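Local coordinates for protein lombricine kinase (Urechis caupo, PDB 3JPZ) that catalyses, as a phosphagen kinase of the ATP:guanido phosphotransferase family, the transfer of phosphate between ATP and the guanidino compound lombricine, at residues Q173-D177 with H178-Q182; R122-R125 with G126-Y129; E335-Q338 with L339-G343; D342-K345 with K346-M350. All coordinates share one frame; numbering follows the deposited sequence.

Interaction 1 of 4, residues Q173-D177 with H178-Q182; sequences QLIAD and HFLFQ
The Phe-179 ring takes Asp-177 CB over one face, a CH-pi contact with CB 3.6 Å from the ring centroid. Leu-174 CD2 lies at the edge of this ring, near its plane, and also meets Phe-179 CB at 3.7 Å. Ala-176 O stands over the centre of the His-178 ring on one face. The Asp-177 carboxylate is turned 50° from the Phe-179 ring. Its OD1 forms a salt bridge with Lys-210 and accepts a weak bond from Gln-173 NE2. A Schellman motif ends the helix here. His-178 has positive phi (52°), which turns the chain back on the last helical turn. Phe-179 N then binds Leu-174 O at 2.7 Å, and His-178 N makes a weak bond to Ile-175 O. One water donates to Ile-175 O and also bonds His-178 ND1, which ties the imidazole to the helix end. Beyond the turn, Leu-180 CD2 packs on Ile-175 CG1 at 3.8 Å. His-178 is a predicted ATP-binding residue. The motif closes helix 168-176 and leads into the loop before helix 187-191, with Leu-174 and Leu-180 resting on Ile-204 of strand 203-207.

Interaction 2 of 4, residues R122-R125 with G126-Y129; sequences RGIR and GLCY
Leu-127 packs beside Ile-124, and both side chains point the same way. Along Leu-127, CB lies 3.6 Å from Ile-124 O. Its CG is 4.0 Å from that same oxygen. Leu-127 CD1 then reaches the isoleucine itself, 4.0 Å from Ile-124 CG2 and slightly farther from its CB. Ile-124 has CG1 beside the backbone N (chi1 -50°) and CG2 beside the carbonyl carbon, and CG2 is the branch that meets Leu-127 CD1. The pair sits on a type II beta turn from Ile-124 to Leu-127. Leu-127 N closes it with a bond to Ile-124 O, 3.2 Å long and bent to 136° at the hydrogen, with the donor in the carbonyl plane. Gly-126 takes the third position of the turn with positive phi (96°), as glycine often does in a type II turn. Farther on, the edge of the Tyr-129 ring approaches Gly-123, with CE1 4.4 Å from Gly-123 CA. Arg-125 forms salt bridges with Glu-66 and Glu-257. The turn lies between strand 113-122 and helix 135-149. Ile-124 and Leu-127 both pack on Val-141 of that helix, Ile-124 also meets Met-251 of helix 233-252, and Leu-127 touches Phe-3 of the second subunit.

Interaction 3 of 4, residues E335-Q338 with L339-G343; sequences EFVQ and LLIDG
Gln-338 and Asp-342 make the polar side-chain contact, one turn apart. Gln-338 NE2 donates to Asp-342 OD1 at 2.8 Å. The acceptor lies almost in the amide plane, but the donor comes from above the carboxylate plane, 42° out of it. A bend at chi2 (61°) turns the glutamine chain along the helix toward Asp-342. The other end of the amide, OE1, accepts from Val-104 N, so both ends are held and the flip of the amide is fixed. Backbone bonds follow the i to i+4 pattern of an alpha helix. Leu-339 N binds Glu-335 O at 2.8 Å, and Ile-341 N binds Val-337 O at 2.9 Å. This is the early part of helix 333-355 in the C-terminal catalytic domain of the phosphagen kinase fold. Its inner side faces the antiparallel sheet, where Leu-340 packs on Ala-280 and Val-282 of strand 279-285. An apolar contact along the helix joins Val-337 and Ile-341. Val-337 CG1 and Ile-341 CD1 meet at 4.0 Å. Val-337 also touches Val-233 and Phe-237 of helix 233-252, and Phe-336 packs on Leu-278 and Ala-327.

Interaction 4 of 4, residues D342-K345 with K346-M350; sequences DGVK and KLIDM
Lys-345 and Asp-349 cross at a slant, one turn apart, and meet in a salt bridge. The lysine starts with CG anti to the backbone N (chi1 176°). Bends at chi2 and chi4 then fold the chain over and bring its ammonium to the carboxylate oxygens. Lys-345 NZ is 2.8 Å from Asp-349 OD1, which receives it on its syn lone pair. A second, weak bond of 3.3 Å joins Lys-345 NZ to Asp-349 OD2, so the ammonium spans both oxygens unequally. Lys-346 is oriented differently. Its chain is extended beyond CG and runs past the end of a peptide, with Lys-346 CG 3.0 Å from Asp-342 O. Lys-346 NZ stays 5.9 Å from Asp-342 OD2, so the two charges do not touch; Asp-342 OD1 is bound by Gln-338. Val-344 and Ile-348 meet through their branch ends, with Val-344 CG1 4.0 Å from Ile-348 CD1. Both pack on Val-113 of strand 113-122. Leu-347 lies over the preceding turn, with CG 3.2 Å from Gly-343 O, and touches Ile-298 of helix 295-301. Backbone bonds continue the i to i+4 series, such as Ile-348 N to Val-344 O at 3.0 Å and Asp-349 N to Lys-345 O at 2.9 Å. Helix 333-355 is thus amphipathic here, with apolar residues set against the sheet and helix 295-301, and charges on the outer side. Lys-345 is exposed, so solvent would probably weaken the salt bridge. The nearby positive charge would still be expected to favour the ionised form of Asp-349.

In the fold
Interactions 3 and 4 are consecutive parts of helix 333-355, with centres about 10 Å apart and Asp-342 and Gly-343 in common. Interaction 2 lies across the chain's centre from both, its centre about 29 Å from that of interaction 3. Interaction 1 is about 25 Å from interaction 2, between centres. All four lie near residues or strands linked to the nucleotide site, though no ADP is bound to this chain. The side chain of His-178 is about 8 Å from that of ADP-binding Arg-117. Leu-340 packs on strand 279-285, which carries ADP-binding Arg-279 and Ser-281, and the side chain of Val-344 is about 4 Å from that of its Val-282. Interaction 2 follows strand 113-122, which carries Arg-117.

Interaction 1 of 4, residues Q173-D177 with H178-Q182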
loop_
_atom_site.group_PDB
_atom_site.type_symbol
_atom_site.label_atom_id
_atom_site.label_comp_id
_atom_site.label_asym_id
_atom_site.label_seq_id
_atom_site.Cartn_x
_atom_site.Cartn_y
_atom_site.Cartn_z
ATOM N N GLN A 173 1.499 -22.812 -16.688
ATOM C CA GLN A 173 2.603 -22.992 -17.626
ATOM C C GLN A 173 3.688 -21.956 -17.386
ATOM O O GLN A 173 4.879 -22.261 -17.442
ATOM C CB GLN A 173 2.118 -22.867 -19.069
ATOM C CG GLN A 173 3.233 -23.025 -20.089
ATOM C CD GLN A 173 3.799 -24.431 -20.110
ATOM O OE1 GLN A 173 3.101 -25.389 -20.449
ATOM N NE2 GLN A 173 5.072 -24.564 -19.751
ATOM N N LEU A 174 3.265 -20.721 -17.140
ATOM C CA LEU A 174 4.200 -19.624 -16.967
ATOM C C LEU A 174 5.021 -19.823 -15.706
ATOM O O LEU A 174 6.174 -19.436 -15.655
ATOM C CB LEU A 174 3.462 -18.285 -16.945
ATOM C CG LEU A 174 2.942 -17.863 -18.326
ATOM C CD1 LEU A 174 1.963 -16.699 -18.245
ATOM C CD2 LEU A 174 4.112 -17.523 -19.234
ATOM N N ILE A 175 4.436 -20.453 -14.696
ATOM C CA ILE A 175 5.182 -20.776 -13.488
ATOM C C ILE A 175 6.275 -21.789 -13.797
ATOM O O ILE A 175 7.375 -21.711 -13.256
ATOM C CB ILE A 175 4.262 -21.331 -12.381
ATOM C CG1 ILE A 175 3.586 -20.179 -11.635
ATOM C CG2 ILE A 175 5.056 -22.185 -11.402
ATOM C CD1 ILE A 175 2.904 -20.592 -10.350
ATOM N N ALA A 176 5.961 -22.736 -14.670
ATOM C CA ALA A 176 6.902 -23.787 -15.047
ATOM C C ALA A 176 8.082 -23.211 -15.826
ATOM O O ALA A 176 9.220 -23.658 -15.674
ATOM C CB ALA A 176 6.190 -24.834 -15.875
ATOM N N ASP A 177 7.794 -22.216 -16.659
ATOM C CA ASP A 177 8.814 -21.487 -17.400
ATOM C C ASP A 177 9.540 -20.480 -16.516
ATOM O O ASP A 177 10.474 -19.812 -16.964
ATOM C CB ASP A 177 8.168 -20.729 -18.561
ATOM C CG ASP A 177 7.481 -21.645 -19.546
ATOM O OD1 ASP A 177 7.986 -22.766 -19.762
ATOM O OD2 ASP A 177 6.441 -21.236 -20.106
ATOM N N HIS A 178 9.103 -20.365 -15.266
ATOM C CA HIS A 178 9.576 -19.306 -14.375
ATOM C C HIS A 178 9.427 -17.942 -15.045
ATOM O O HIS A 178 10.294 -17.081 -14.908
ATOM C CB HIS A 178 11.039 -19.509 -13.985
ATOM C CG HIS A 178 11.383 -20.911 -13.595
ATOM N ND1 HIS A 178 10.880 -21.515 -12.463
ATOM C CD2 HIS A 178 12.202 -21.820 -14.173
ATOM C CE1 HIS A 178 11.363 -22.740 -12.369
ATOM N NE2 HIS A 178 12.171 -22.949 -13.392
ATOM N N PHE A 179 8.328 -17.761 -15.778
ATOM C CA PHE A 179 8.044 -16.523 -16.501
ATOM C C PHE A 179 7.006 -15.650 -15.802
ATOM O O PHE A 179 6.664 -14.576 -16.291
ATOM C CB PHE A 179 7.485 -16.839 -17.891
ATOM C CG PHE A 179 8.512 -17.268 -18.892
ATOM C CD1 PHE A 179 9.862 -17.232 -18.598
ATOM C CD2 PHE A 179 8.116 -17.674 -20.154
ATOM C CE1 PHE A 179 10.797 -17.622 -19.539
ATOM C CE2 PHE A 179 9.047 -18.060 -21.098
ATOM C CZ PHE A 179 10.385 -18.033 -20.792
ATOM N N LEU A 180 6.473 -16.115 -14.684
ATOM C CA LEU A 180 5.380 -15.400 -14.049
ATOM C C LEU A 180 5.876 -14.359 -13.066
ATOM O O LEU A 180 6.871 -14.567 -12.376
ATOM C CB LEU A 180 4.460 -16.370 -13.307
ATOM C CG LEU A 180 3.167 -15.731 -12.803
ATOM C CD1 LEU A 180 2.141 -15.668 -13.922
ATOM C CD2 LEU A 180 2.618 -16.488 -11.602
ATOM N N PHE A 181 5.171 -13.234 -13.011
ATOM C CA PHE A 181 5.352 -12.278 -11.928
ATOM C C PHE A 181 4.030 -12.081 -11.191
ATOM O O PHE A 181 2.949 -12.215 -11.772
ATOM C CB PHE A 181 5.920 -10.947 -12.432
ATOM C CG PHE A 181 5.009 -10.191 -13.374
ATOM C CD1 PHE A 181 4.114 -9.261 -12.889
ATOM C CD2 PHE A 181 5.084 -10.388 -14.743
ATOM C CE1 PHE A 181 3.288 -8.548 -13.750
ATOM C CE2 PHE A 181 4.271 -9.674 -15.611
ATOM C CZ PHE A 181 3.370 -8.757 -15.114
ATOM N N GLN A 182 4.136 -11.774 -9.903
ATOM C CA GLN A 182 2.989 -11.668 -9.011
ATOM C C GLN A 182 2.825 -10.210 -8.609
ATOM O O GLN A 182 3.712 -9.399 -8.848
ATOM C CB GLN A 182 3.235 -12.498 -7.750
ATOM C CG GLN A 182 3.708 -13.923 -7.994
ATOM C CD GLN A 182 2.563 -14.910 -8.054
ATOM O OE1 GLN A 182 1.638 -14.759 -8.852
ATOM N NE2 GLN A 182 2.620 -15.932 -7.207
HETATM O O HOH W 1 8.358 -20.458 -10.884
#

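Interaction 2 of 4, residues R122-R125 with G126-Y129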
loop_
_atom_site.group_PDB
_atom_site.type_symbol
_atom_site.label_atom_id
_atom_site.label_comp_id
_atom_site.label_asym_id
_atom_site.label_seq_id
_atom_site.Cartn_x
_atom_site.Cartn_y
_atom_site.Cartn_z
ATOM N N ARG A 122 12.945 -0.840 -19.410
ATOM C CA ARG A 122 12.777 0.325 -20.251
ATOM C C ARG A 122 11.527 1.058 -19.811
ATOM O O ARG A 122 10.528 0.433 -19.455
ATOM C CB ARG A 122 12.676 -0.087 -21.716
ATOM C CG ARG A 122 13.987 -0.628 -22.283
ATOM C CD ARG A 122 15.039 0.463 -22.368
ATOM N NE ARG A 122 16.283 -0.006 -22.970
ATOM C CZ ARG A 122 17.283 -0.562 -22.290
ATOM N NH1 ARG A 122 17.191 -0.716 -20.981
ATOM N NH2 ARG A 122 18.382 -0.960 -22.917
ATOM N N GLY A 123 11.610 2.382 -19.794
ATOM C CA GLY A 123 10.434 3.222 -19.676
ATOM C C GLY A 123 10.025 3.715 -21.053
ATOM O O GLY A 123 10.851 3.791 -21.960
ATOM N N ILE A 124 8.745 4.028 -21.217
ATOM C CA ILE A 124 8.244 4.579 -22.469
ATOM C C ILE A 124 8.071 6.085 -22.302
ATOM O O ILE A 124 7.275 6.538 -21.485
ATOM C CB ILE A 124 6.905 3.924 -22.853
ATOM C CG1 ILE A 124 7.017 2.392 -22.787
ATOM C CG2 ILE A 124 6.460 4.372 -24.241
ATOM C CD1 ILE A 124 8.085 1.798 -23.702
ATOM N N ARG A 125 8.839 6.864 -23.053
ATOM C CA ARG A 125 8.845 8.313 -22.884
ATOM C C ARG A 125 7.450 8.892 -23.095
ATOM O O ARG A 125 6.688 8.419 -23.941
ATOM C CB ARG A 125 9.850 8.971 -23.833
ATOM C CG ARG A 125 9.841 10.492 -23.785
ATOM C CD ARG A 125 11.119 11.071 -24.362
ATOM N NE ARG A 125 12.259 10.861 -23.475
ATOM C CZ ARG A 125 13.530 10.956 -23.851
ATOM N NH1 ARG A 125 13.840 11.253 -25.105
ATOM N NH2 ARG A 125 14.496 10.752 -22.973
ATOM N N GLY A 126 7.120 9.904 -22.301
ATOM C CA GLY A 126 5.810 10.518 -22.339
ATOM C C GLY A 126 4.856 9.980 -21.288
ATOM O O GLY A 126 3.777 10.539 -21.098
ATOM N N LEU A 127 5.248 8.913 -20.593
ATOM C CA LEU A 127 4.327 8.219 -19.701
ATOM C C LEU A 127 4.905 7.988 -18.307
ATOM O O LEU A 127 6.053 7.565 -18.152
ATOM C CB LEU A 127 3.931 6.881 -20.303
ATOM C CG LEU A 127 3.280 6.980 -21.685
ATOM C CD1 LEU A 127 3.192 5.612 -22.320
ATOM C CD2 LEU A 127 1.908 7.613 -21.580
ATOM N N CYS A 128 4.083 8.239 -17.295
ATOM C CA CYS A 128 4.535 8.123 -15.918
ATOM C C CYS A 128 4.893 6.693 -15.568
ATOM O O CYS A 128 4.250 5.751 -16.007
ATOM C CB CYS A 128 3.465 8.652 -14.961
ATOM S SG CYS A 128 3.419 10.449 -14.888
ATOM N N TYR A 129 5.942 6.548 -14.773
ATOM C CA TYR A 129 6.254 5.285 -14.132
ATOM C C TYR A 129 5.103 4.790 -13.255
ATOM O O TYR A 129 4.219 5.555 -12.883
ATOM C CB TYR A 129 7.491 5.461 -13.263
ATOM C CG TYR A 129 8.743 5.812 -14.025
ATOM C CD1 TYR A 129 9.192 5.020 -15.079
ATOM C CD2 TYR A 129 9.503 6.912 -13.666
ATOM C CE1 TYR A 129 10.350 5.336 -15.762
ATOM C CE2 TYR A 129 10.653 7.235 -14.345
ATOM C CZ TYR A 129 11.072 6.442 -15.392
ATOM O OH TYR A 129 12.229 6.767 -16.055
#

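Interaction 3 of 4, residues E335-Q338 with L339-G343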
loop_
_atom_site.group_PDB
_atom_site.type_symbol
_atom_site.label_atom_id
_atom_site.label_comp_id
_atom_site.label_asym_id
_atom_site.label_seq_id
_atom_site.Cartn_x
_atom_site.Cartn_y
_atom_site.Cartn_z
ATOM N N GLU A 335 29.907 -3.909 -21.776
ATOM C CA GLU A 335 30.985 -4.014 -20.792
ATOM C C GLU A 335 30.596 -4.829 -19.562
ATOM O O GLU A 335 31.419 -5.567 -19.015
ATOM C CB GLU A 335 31.464 -2.627 -20.359
ATOM C CG GLU A 335 32.371 -1.952 -21.384
ATOM C CD GLU A 335 32.873 -0.590 -20.929
ATOM O OE1 GLU A 335 32.091 0.175 -20.323
ATOM O OE2 GLU A 335 34.054 -0.282 -21.186
ATOM N N PHE A 336 29.352 -4.698 -19.122
ATOM C CA PHE A 336 28.901 -5.430 -17.949
ATOM C C PHE A 336 28.844 -6.916 -18.230
ATOM O O PHE A 336 29.195 -7.732 -17.372
ATOM C CB PHE A 336 27.536 -4.932 -17.483
ATOM C CG PHE A 336 27.615 -3.787 -16.529
ATOM C CD1 PHE A 336 26.974 -2.598 -16.800
ATOM C CD2 PHE A 336 28.340 -3.900 -15.353
ATOM C CE1 PHE A 336 27.043 -1.543 -15.914
ATOM C CE2 PHE A 336 28.418 -2.845 -14.463
ATOM C CZ PHE A 336 27.762 -1.666 -14.744
ATOM N N VAL A 337 28.379 -7.262 -19.425
ATOM C CA VAL A 337 28.396 -8.640 -19.883
ATOM C C VAL A 337 29.831 -9.157 -19.930
ATOM O O VAL A 337 30.077 -10.316 -19.606
ATOM C CB VAL A 337 27.773 -8.793 -21.295
ATOM C CG1 VAL A 337 27.788 -10.250 -21.722
ATOM C CG2 VAL A 337 26.358 -8.248 -21.318
ATOM N N GLN A 338 30.771 -8.301 -20.331
ATOM C CA GLN A 338 32.175 -8.697 -20.398
ATOM C C GLN A 338 32.744 -8.892 -19.001
ATOM O O GLN A 338 33.548 -9.803 -18.767
ATOM C CB GLN A 338 33.011 -7.667 -21.151
ATOM C CG GLN A 338 34.420 -8.150 -21.389
ATOM C CD GLN A 338 34.439 -9.404 -22.211
ATOM O OE1 GLN A 338 33.924 -9.418 -23.321
ATOM N NE2 GLN A 338 35.024 -10.477 -21.667
ATOM N N LEU A 339 32.312 -8.037 -18.080
ATOM C CA LEU A 339 32.728 -8.126 -16.684
ATOM C C LEU A 339 32.226 -9.428 -16.070
ATOM O O LEU A 339 32.917 -10.056 -15.270
ATOM C CB LEU A 339 32.207 -6.926 -15.883
ATOM C CG LEU A 339 32.392 -7.036 -14.363
ATOM C CD1 LEU A 339 33.871 -6.984 -14.004
ATOM C CD2 LEU A 339 31.627 -5.945 -13.640
ATOM N N LEU A 340 31.018 -9.833 -16.451
ATOM C CA LEU A 340 30.450 -11.095 -15.992
ATOM C C LEU A 340 31.210 -12.259 -16.601
ATOM O O LEU A 340 31.578 -13.217 -15.921
ATOM C CB LEU A 340 28.977 -11.206 -16.388
ATOM C CG LEU A 340 28.311 -12.535 -16.032
ATOM C CD1 LEU A 340 28.029 -12.619 -14.547
ATOM C CD2 LEU A 340 27.025 -12.710 -16.808
ATOM N N ILE A 341 31.435 -12.177 -17.901
ATOM C CA ILE A 341 32.227 -13.177 -18.595
ATOM C C ILE A 341 33.573 -13.361 -17.887
ATOM O O ILE A 341 33.953 -14.470 -17.555
ATOM C CB ILE A 341 32.450 -12.777 -20.056
ATOM C CG1 ILE A 341 31.131 -12.837 -20.818
ATOM C CG2 ILE A 341 33.452 -13.683 -20.700
ATOM C CD1 ILE A 341 31.181 -12.227 -22.185
ATOM N N ASP A 342 34.279 -12.264 -17.636
ATOM C CA ASP A 342 35.610 -12.344 -17.048
ATOM C C ASP A 342 35.558 -12.898 -15.632
ATOM O O ASP A 342 36.384 -13.713 -15.247
ATOM C CB ASP A 342 36.278 -10.968 -17.028
ATOM C CG ASP A 342 36.555 -10.438 -18.409
ATOM O OD1 ASP A 342 36.522 -11.233 -19.377
ATOM O OD2 ASP A 342 36.813 -9.224 -18.521
ATOM N N GLY A 343 34.588 -12.443 -14.859
ATOM C CA GLY A 343 34.462 -12.868 -13.481
ATOM C C GLY A 343 34.101 -14.336 -13.397
ATOM O O GLY A 343 34.647 -15.068 -12.576
#

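Interaction 4 of 4, residues D342-K345 with K346-M350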
loop_
_atom_site.group_PDB
_atom_site.type_symbol
_atom_site.label_atom_id
_atom_site.label_comp_id
_atom_site.label_asym_id
_atom_site.label_seq_id
_atom_site.Cartn_x
_atom_site.Cartn_y
_atom_site.Cartn_z
ATOM N N ASP A 342 34.279 -12.264 -17.636
ATOM C CA ASP A 342 35.610 -12.344 -17.048
ATOM C C ASP A 342 35.558 -12.898 -15.632
ATOM O O ASP A 342 36.384 -13.713 -15.247
ATOM C CB ASP A 342 36.278 -10.968 -17.028
ATOM C CG ASP A 342 36.555 -10.438 -18.409
ATOM O OD1 ASP A 342 36.522 -11.233 -19.377
ATOM O OD2 ASP A 342 36.813 -9.224 -18.521
ATOM N N GLY A 343 34.588 -12.443 -14.859
ATOM C CA GLY A 343 34.462 -12.868 -13.481
ATOM C C GLY A 343 34.101 -14.336 -13.397
ATOM O O GLY A 343 34.647 -15.068 -12.576
ATOM N N VAL A 344 33.192 -14.768 -14.261
ATOM C CA VAL A 344 32.690 -16.136 -14.207
ATOM C C VAL A 344 33.760 -17.109 -14.678
ATOM O O VAL A 344 33.922 -18.197 -14.118
ATOM C CB VAL A 344 31.419 -16.306 -15.051
ATOM C CG1 VAL A 344 31.043 -17.783 -15.162
ATOM C CG2 VAL A 344 30.276 -15.492 -14.450
ATOM N N LYS A 345 34.493 -16.709 -15.709
ATOM C CA LYS A 345 35.610 -17.495 -16.200
ATOM C C LYS A 345 36.647 -17.693 -15.088
ATOM O O LYS A 345 37.200 -18.773 -14.938
ATOM C CB LYS A 345 36.231 -16.803 -17.415
ATOM C CG LYS A 345 37.481 -17.468 -17.970
ATOM C CD LYS A 345 37.237 -18.918 -18.330
ATOM C CE LYS A 345 38.370 -19.495 -19.163
ATOM N NZ LYS A 345 39.684 -19.343 -18.490
ATOM N N LYS A 346 36.901 -16.652 -14.304
ATOM C CA LYS A 346 37.853 -16.753 -13.197
ATOM C C LYS A 346 37.345 -17.705 -12.120
ATOM O O LYS A 346 38.108 -18.508 -11.580
ATOM C CB LYS A 346 38.140 -15.373 -12.579
ATOM C CG LYS A 346 38.734 -14.374 -13.573
ATOM C CD LYS A 346 39.115 -13.047 -12.921
ATOM C CE LYS A 346 39.225 -11.932 -13.967
ATOM N NZ LYS A 346 39.313 -10.565 -13.371
ATOM N N LEU A 347 36.061 -17.593 -11.794
ATOM C CA LEU A 347 35.437 -18.479 -10.832
ATOM C C LEU A 347 35.663 -19.923 -11.253
ATOM O O LEU A 347 36.049 -20.765 -10.444
ATOM C CB LEU A 347 33.944 -18.179 -10.724
ATOM C CG LEU A 347 33.616 -16.821 -10.102
ATOM C CD1 LEU A 347 32.167 -16.415 -10.356
ATOM C CD2 LEU A 347 33.926 -16.823 -8.619
ATOM N N ILE A 348 35.433 -20.196 -12.532
ATOM C CA ILE A 348 35.636 -21.530 -13.087
ATOM C C ILE A 348 37.105 -21.955 -13.038
ATOM O O ILE A 348 37.399 -23.091 -12.697
ATOM C CB ILE A 348 35.129 -21.607 -14.543
ATOM C CG1 ILE A 348 33.603 -21.500 -14.579
ATOM C CG2 ILE A 348 35.571 -22.908 -15.195
ATOM C CD1 ILE A 348 33.050 -21.161 -15.948
ATOM N N ASP A 349 38.018 -21.044 -13.376
ATOM C CA ASP A 349 39.451 -21.321 -13.287
ATOM C C ASP A 349 39.810 -21.785 -11.872
ATOM O O ASP A 349 40.585 -22.716 -11.680
ATOM C CB ASP A 349 40.281 -20.079 -13.633
ATOM C CG ASP A 349 40.203 -19.702 -15.098
ATOM O OD1 ASP A 349 39.695 -20.508 -15.901
ATOM O OD2 ASP A 349 40.661 -18.594 -15.447
ATOM N N MET A 350 39.231 -21.133 -10.877
ATOM C CA MET A 350 39.535 -21.469 -9.490
ATOM C C MET A 350 38.883 -22.788 -9.131
ATOM O O MET A 350 39.456 -23.598 -8.402
ATOM C CB MET A 350 39.030 -20.383 -8.551
ATOM C CG MET A 350 39.680 -19.039 -8.746
ATOM S SD MET A 350 38.845 -17.792 -7.753
ATOM C CE MET A 350 39.942 -16.404 -7.961
#